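Local atomic coordinates of Kiaa0380 (Homo sapiens, PDB entry 1HTJ), a protein that probably links heterotrimeric G protein signalling to Rho GTPases, as a guanine nucleotide exchange factor whose RGS-like domain is the part described here. Residues S58-Y63 and P130-Q135; I30-E35 and D138-R143. The protein carries 3 engineered substitutions. One frame throughout, in Å; residues are numbered along the deposited sequence.

Contact 1: residues S58-Y63 and P130-Q135; sequences SPLLFY and PEIQEQ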
loop_
_atom_site.group_PDB
_atom_site.type_symbol
_atom_site.label_atom_id
_atom_site.label_comp_id
_atom_site.label_asym_id
_atom_site.label_seq_id
_atom_site.Cartn_x
_atom_site.Cartn_y
_atom_site.Cartn_z
ATOM N N SER A 58 1.799 -6.262 -4.740
ATOM C CA SER A 58 0.490 -6.775 -4.375
ATOM C C SER A 58 0.129 -6.823 -2.877
ATOM O O SER A 58 -0.816 -6.171 -2.452
ATOM C CB SER A 58 0.300 -8.163 -5.003
ATOM O OG SER A 58 0.604 -8.120 -6.394
ATOM N N PRO A 59 0.880 -7.586 -2.063
ATOM C CA PRO A 59 0.541 -7.657 -0.636
ATOM C C PRO A 59 0.381 -6.347 0.107
ATOM O O PRO A 59 -0.592 -6.186 0.858
ATOM C CB PRO A 59 1.651 -8.537 -0.041
ATOM C CG PRO A 59 2.785 -8.383 -0.996
ATOM C CD PRO A 59 2.100 -8.362 -2.351
ATOM N N LEU A 60 1.316 -5.416 -0.088
ATOM C CA LEU A 60 1.225 -4.144 0.608
ATOM C C LEU A 60 0.139 -3.244 0.063
ATOM O O LEU A 60 -0.556 -2.579 0.839
ATOM C CB LEU A 60 2.561 -3.404 0.569
ATOM C CG LEU A 60 2.562 -2.032 1.239
ATOM C CD1 LEU A 60 2.071 -2.167 2.681
ATOM C CD2 LEU A 60 3.973 -1.440 1.202
ATOM N N LEU A 61 -0.004 -3.188 -1.261
ATOM C CA LEU A 61 -1.037 -2.337 -1.829
ATOM C C LEU A 61 -2.392 -2.886 -1.421
ATOM O O LEU A 61 -3.327 -2.128 -1.143
ATOM C CB LEU A 61 -0.926 -2.252 -3.362
ATOM C CG LEU A 61 0.206 -1.364 -3.908
ATOM C CD1 LEU A 61 0.132 -1.307 -5.437
ATOM C CD2 LEU A 61 0.082 0.056 -3.311
ATOM N N PHE A 62 -2.495 -4.207 -1.384
ATOM C CA PHE A 62 -3.735 -4.841 -0.976
ATOM C C PHE A 62 -4.026 -4.432 0.473
ATOM O O PHE A 62 -5.118 -3.945 0.806
ATOM C CB PHE A 62 -3.607 -6.358 -1.056
ATOM C CG PHE A 62 -4.716 -7.076 -0.360
ATOM C CD1 PHE A 62 -6.040 -6.917 -0.789
ATOM C CD2 PHE A 62 -4.460 -7.852 0.772
ATOM C CE1 PHE A 62 -7.088 -7.515 -0.100
ATOM C CE2 PHE A 62 -5.508 -8.459 1.470
ATOM C CZ PHE A 62 -6.825 -8.288 1.033
ATOM N N TYR A 63 -3.026 -4.627 1.327
ATOM C CA TYR A 63 -3.142 -4.298 2.739
ATOM C C TYR A 63 -3.597 -2.844 2.949
ATOM O O TYR A 63 -4.488 -2.565 3.765
ATOM C CB TYR A 63 -1.787 -4.518 3.429
ATOM C CG TYR A 63 -1.809 -4.221 4.899
ATOM C CD1 TYR A 63 -1.894 -5.248 5.831
ATOM C CD2 TYR A 63 -1.768 -2.910 5.360
ATOM C CE1 TYR A 63 -1.936 -4.974 7.197
ATOM C CE2 TYR A 63 -1.814 -2.623 6.724
ATOM C CZ TYR A 63 -1.894 -3.659 7.634
ATOM O OH TYR A 63 -1.907 -3.385 8.979
ATOM N N PRO A 130 3.017 -11.781 6.313
ATOM C CA PRO A 130 4.305 -12.465 6.190
ATOM C C PRO A 130 5.183 -11.920 5.053
ATOM O O PRO A 130 6.383 -11.688 5.250
ATOM C CB PRO A 130 3.895 -13.919 5.964
ATOM C CG PRO A 130 2.640 -14.022 6.750
ATOM C CD PRO A 130 1.916 -12.755 6.377
ATOM N N GLU A 131 4.593 -11.719 3.870
ATOM C CA GLU A 131 5.370 -11.214 2.734
ATOM C C GLU A 131 5.701 -9.746 2.914
ATOM O O GLU A 131 6.769 -9.283 2.522
ATOM C CB GLU A 131 4.631 -11.433 1.410
ATOM C CG GLU A 131 5.416 -10.949 0.180
ATOM C CD GLU A 131 4.932 -11.574 -1.140
ATOM O OE1 GLU A 131 3.773 -12.041 -1.203
ATOM O OE2 GLU A 131 5.709 -11.592 -2.123
ATOM N N ILE A 132 4.786 -9.007 3.513
ATOM C CA ILE A 132 5.046 -7.607 3.752
ATOM C C ILE A 132 6.251 -7.495 4.703
ATOM O O ILE A 132 7.158 -6.694 4.477
ATOM C CB ILE A 132 3.819 -6.919 4.364
ATOM C CG1 ILE A 132 2.669 -6.948 3.353
ATOM C CG2 ILE A 132 4.167 -5.506 4.774
ATOM C CD1 ILE A 132 1.402 -6.232 3.806
ATOM N N GLN A 133 6.262 -8.320 5.749
ATOM C CA GLN A 133 7.345 -8.313 6.725
ATOM C C GLN A 133 8.671 -8.598 6.054
ATOM O O GLN A 133 9.667 -7.932 6.314
ATOM C CB GLN A 133 7.101 -9.357 7.816
ATOM C CG GLN A 133 6.146 -8.903 8.910
ATOM C CD GLN A 133 6.558 -7.575 9.520
ATOM O OE1 GLN A 133 7.733 -7.366 9.853
ATOM N NE2 GLN A 133 5.593 -6.666 9.676
ATOM N N GLU A 134 8.673 -9.604 5.194
ATOM C CA GLU A 134 9.873 -9.977 4.473
ATOM C C GLU A 134 10.365 -8.777 3.645
ATOM O O GLU A 134 11.557 -8.464 3.644
ATOM C CB GLU A 134 9.556 -11.153 3.567
ATOM C CG GLU A 134 10.763 -11.876 3.054
ATOM C CD GLU A 134 10.458 -12.612 1.773
ATOM O OE1 GLU A 134 9.450 -13.369 1.745
ATOM O OE2 GLU A 134 11.228 -12.426 0.796
ATOM N N GLN A 135 9.446 -8.105 2.950
ATOM C CA GLN A 135 9.798 -6.933 2.162
ATOM C C GLN A 135 10.328 -5.836 3.088
ATOM O O GLN A 135 11.248 -5.100 2.730
ATOM C CB GLN A 135 8.581 -6.422 1.383
ATOM C CG GLN A 135 8.034 -7.430 0.346
ATOM C CD GLN A 135 6.884 -6.870 -0.469
ATOM O OE1 GLN A 135 6.253 -5.891 -0.069
ATOM N NE2 GLN A 135 6.592 -7.496 -1.606
HETATM O O HOH W 1 3.940 -5.357 -1.484
#
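Ile132 reaches from helix 118-144 into the first turn of helix 58-69, and its longer branch, CG1 and CD1, makes its closest apolar contacts. Its CB carries CG1 anti to the carbonyl carbon (chi1 -65°); Ile132 CG1 then lies against Pro59 CB at 3.9 Å, and the terminal Ile132 CD1 drops between backbone and side chains, 3.6 Å from Pro59 O and 3.6 Å from Tyr63 CB. Ile132 CD1 also lies 3.8 Å from Leu60 CA, while the Tyr63 and Ile132 side chains cross at about a right angle. Farther round the proline ring, Glu131 lays its extended chain against Pro59 CG, the carboxylate carbon CD at 3.8 Å. No direct hydrogen bond joins the segments; instead a water accepts from Leu60 N at 3.0 Å and donates to Gln135 OE1 at 2.8 Å, while Gln135 NE2 is held by Asp56 O. An alanine in place of Ile132 would probably open a gap beside Pro59 and Tyr63, since CG1 and CD1 fill that spot. The segment axes cross at -115°, 9.0 Å apart at closest approach, a steep helix-on-helix packing in the buried interior of an all-helical RGS-like domain.

Contact 2: residues I30-E35 and D138-R143; sequences IFQDLE and DYRTKR
Phe31, on helix 27-32, lies nearest Arg140 of helix 118-144, their CA atoms 7.3 Å apart, and the chain then turns through Asp33 into helix 34-39. Tyr139 directs its edge at one face of the Phe31 ring, an edge-to-face pair with planes at 64° and centroids 5.4 Å apart; its CE2 sits toward the rim. The bend of Arg143 at chi3 (77°) sets the position of NE; one face of the guanidinium lies against Phe31 CD1, which sits 3.4 Å above its centre, the two planes 39° apart. Glu153 takes Arg143 NE in a salt bridge and Tyr139 OH in a hydrogen bond, tying together the two residues that meet the phenylalanine from the same side of its ring plane; Asp28 pairs with Arg143 NH1. Within the all-helical RGS-like domain, this packs the N-terminal helix against the C-terminal part of helix 118-144. Farther out, Gln32 CB lies over one face of the Arg140 guanidinium, but so closely that the detail of this pair is doubtful; no hydrogen bond joins Gln32 OE1 to Arg140 NH2. Asp33 N-caps helix 34-39, its OD1 accepting from Glu35 N at 2.9 Å from above the carboxylate plane.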
loop_
_atom_site.group_PDB
_atom_site.type_symbol
_atom_site.label_atom_id
_atom_site.label_comp_id
_atom_site.label_asym_id
_atom_site.label_seq_id
_atom_site.Cartn_x
_atom_site.Cartn_y
_atom_site.Cartn_z
ATOM N N ILE A 30 10.321 3.661 12.633
ATOM C CA ILE A 30 9.203 3.636 11.702
ATOM C C ILE A 30 9.282 2.541 10.633
ATOM O O ILE A 30 8.342 1.772 10.471
ATOM C CB ILE A 30 9.047 5.005 11.020
ATOM C CG1 ILE A 30 8.750 6.064 12.088
ATOM C CG2 ILE A 30 7.930 4.958 9.987
ATOM C CD1 ILE A 30 8.636 7.465 11.565
ATOM N N PHE A 31 10.398 2.457 9.916
ATOM C CA PHE A 31 10.548 1.453 8.859
ATOM C C PHE A 31 10.448 0.015 9.344
ATOM O O PHE A 31 10.172 -0.903 8.574
ATOM C CB PHE A 31 11.876 1.654 8.123
ATOM C CG PHE A 31 11.867 2.817 7.190
ATOM C CD1 PHE A 31 12.772 3.858 7.344
ATOM C CD2 PHE A 31 10.944 2.878 6.153
ATOM C CE1 PHE A 31 12.758 4.949 6.478
ATOM C CE2 PHE A 31 10.919 3.959 5.284
ATOM C CZ PHE A 31 11.827 4.999 5.444
ATOM N N GLN A 32 10.654 -0.176 10.635
ATOM C CA GLN A 32 10.604 -1.503 11.227
ATOM C C GLN A 32 9.181 -2.016 11.514
ATOM O O GLN A 32 8.920 -3.222 11.420
ATOM C CB GLN A 32 11.423 -1.479 12.518
ATOM C CG GLN A 32 11.669 -2.827 13.151
ATOM C CD GLN A 32 12.640 -2.742 14.320
ATOM O OE1 GLN A 32 12.886 -3.736 15.002
ATOM N NE2 GLN A 32 13.203 -1.552 14.552
ATOM N N ASP A 33 8.269 -1.095 11.832
ATOM C CA ASP A 33 6.891 -1.433 12.185
ATOM C C ASP A 33 5.832 -0.915 11.217
ATOM O O ASP A 33 5.605 0.286 11.118
ATOM C CB ASP A 33 6.599 -0.882 13.586
ATOM C CG ASP A 33 5.257 -1.337 14.146
ATOM O OD1 ASP A 33 4.457 -1.975 13.422
ATOM O OD2 ASP A 33 5.009 -1.042 15.334
ATOM N N LEU A 34 5.160 -1.829 10.529
ATOM C CA LEU A 34 4.123 -1.448 9.581
ATOM C C LEU A 34 3.095 -0.514 10.216
ATOM O O LEU A 34 2.644 0.450 9.593
ATOM C CB LEU A 34 3.435 -2.700 9.035
ATOM C CG LEU A 34 2.340 -2.506 7.981
ATOM C CD1 LEU A 34 2.827 -1.630 6.838
ATOM C CD2 LEU A 34 1.929 -3.858 7.462
ATOM N N GLU A 35 2.732 -0.803 11.461
ATOM C CA GLU A 35 1.757 0.009 12.183
ATOM C C GLU A 35 2.194 1.460 12.273
ATOM O O GLU A 35 1.370 2.369 12.245
ATOM C CB GLU A 35 1.548 -0.536 13.596
ATOM C CG GLU A 35 0.818 -1.863 13.643
ATOM C CD GLU A 35 -0.482 -1.822 12.873
ATOM O OE1 GLU A 35 -1.239 -0.837 13.040
ATOM O OE2 GLU A 35 -0.748 -2.769 12.100
ATOM N N ASP A 138 13.813 -6.671 3.705
ATOM C CA ASP A 138 14.581 -6.386 2.512
ATOM C C ASP A 138 14.921 -4.918 2.386
ATOM O O ASP A 138 16.050 -4.569 2.056
ATOM C CB ASP A 138 13.824 -6.848 1.282
ATOM C CG ASP A 138 13.724 -8.331 1.214
ATOM O OD1 ASP A 138 14.726 -8.999 1.569
ATOM O OD2 ASP A 138 12.659 -8.832 0.801
ATOM N N TYR A 139 13.946 -4.055 2.650
ATOM C CA TYR A 139 14.212 -2.638 2.546
ATOM C C TYR A 139 15.206 -2.174 3.606
ATOM O O TYR A 139 16.050 -1.325 3.325
ATOM C CB TYR A 139 12.940 -1.793 2.639
ATOM C CG TYR A 139 13.273 -0.340 2.384
ATOM C CD1 TYR A 139 13.906 0.036 1.197
ATOM C CD2 TYR A 139 13.088 0.635 3.373
ATOM C CE1 TYR A 139 14.366 1.331 0.999
ATOM C CE2 TYR A 139 13.550 1.950 3.185
ATOM C CZ TYR A 139 14.196 2.279 1.993
ATOM O OH TYR A 139 14.738 3.530 1.812
ATOM N N ARG A 140 15.112 -2.724 4.816
ATOM C CA ARG A 140 16.047 -2.330 5.871
ATOM C C ARG A 140 17.458 -2.727 5.459
ATOM O O ARG A 140 18.423 -2.059 5.796
ATOM C CB ARG A 140 15.670 -2.974 7.210
ATOM C CG ARG A 140 14.546 -2.209 7.950
ATOM C CD ARG A 140 13.370 -3.112 8.351
ATOM N NE ARG A 140 13.638 -3.892 9.558
ATOM C CZ ARG A 140 13.891 -3.339 10.743
ATOM N NH1 ARG A 140 13.903 -2.011 10.857
ATOM N NH2 ARG A 140 14.137 -4.101 11.812
ATOM N N THR A 141 17.574 -3.818 4.716
ATOM C CA THR A 141 18.871 -4.257 4.241
ATOM C C THR A 141 19.411 -3.181 3.295
ATOM O O THR A 141 20.582 -2.831 3.368
ATOM C CB THR A 141 18.758 -5.610 3.505
ATOM O OG1 THR A 141 18.383 -6.627 4.443
ATOM C CG2 THR A 141 20.078 -5.977 2.836
ATOM N N LYS A 142 18.553 -2.660 2.415
ATOM C CA LYS A 142 18.949 -1.597 1.473
ATOM C C LYS A 142 19.465 -0.385 2.255
ATOM O O LYS A 142 20.430 0.266 1.842
ATOM C CB LYS A 142 17.762 -1.153 0.604
ATOM C CG LYS A 142 17.224 -2.224 -0.330
ATOM C CD LYS A 142 18.110 -2.366 -1.534
ATOM C CE LYS A 142 17.748 -3.573 -2.378
ATOM N NZ LYS A 142 18.580 -3.574 -3.639
ATOM N N ARG A 143 18.816 -0.083 3.380
ATOM C CA ARG A 143 19.232 1.043 4.217
ATOM C C ARG A 143 20.636 0.752 4.799
ATOM O O ARG A 143 21.553 1.580 4.714
ATOM C CB ARG A 143 18.217 1.280 5.345
ATOM C CG ARG A 143 16.783 1.472 4.849
ATOM C CD ARG A 143 15.810 1.938 5.939
ATOM N NE ARG A 143 15.959 3.360 6.246
ATOM C CZ ARG A 143 16.211 3.846 7.461
ATOM N NH1 ARG A 143 16.336 3.029 8.498
ATOM N NH2 ARG A 143 16.382 5.147 7.638
#

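Overall arrangement
Read from the N terminus, the chain opens contact 2 at 30-35, as helix 27-32 turns into helix 34-39, and passes through helix 41-54 before reaching 58-63, the first partner of contact 1. Helices 76-89 and 101-112 follow, and then the long helix 118-144 returns to close both loops: first contact 1 at 130-135, then contact 2 at 138-143. The smaller loop thus lies wholly within the larger one. A single helix serves both contacts, so the N-terminal helices and helix 58-69 are packed at neighbouring places along one long, kinked helix. Leu34 joins the two sites, whose centres are 12 Å apart, by touching Leu60, Tyr63 and Ile132.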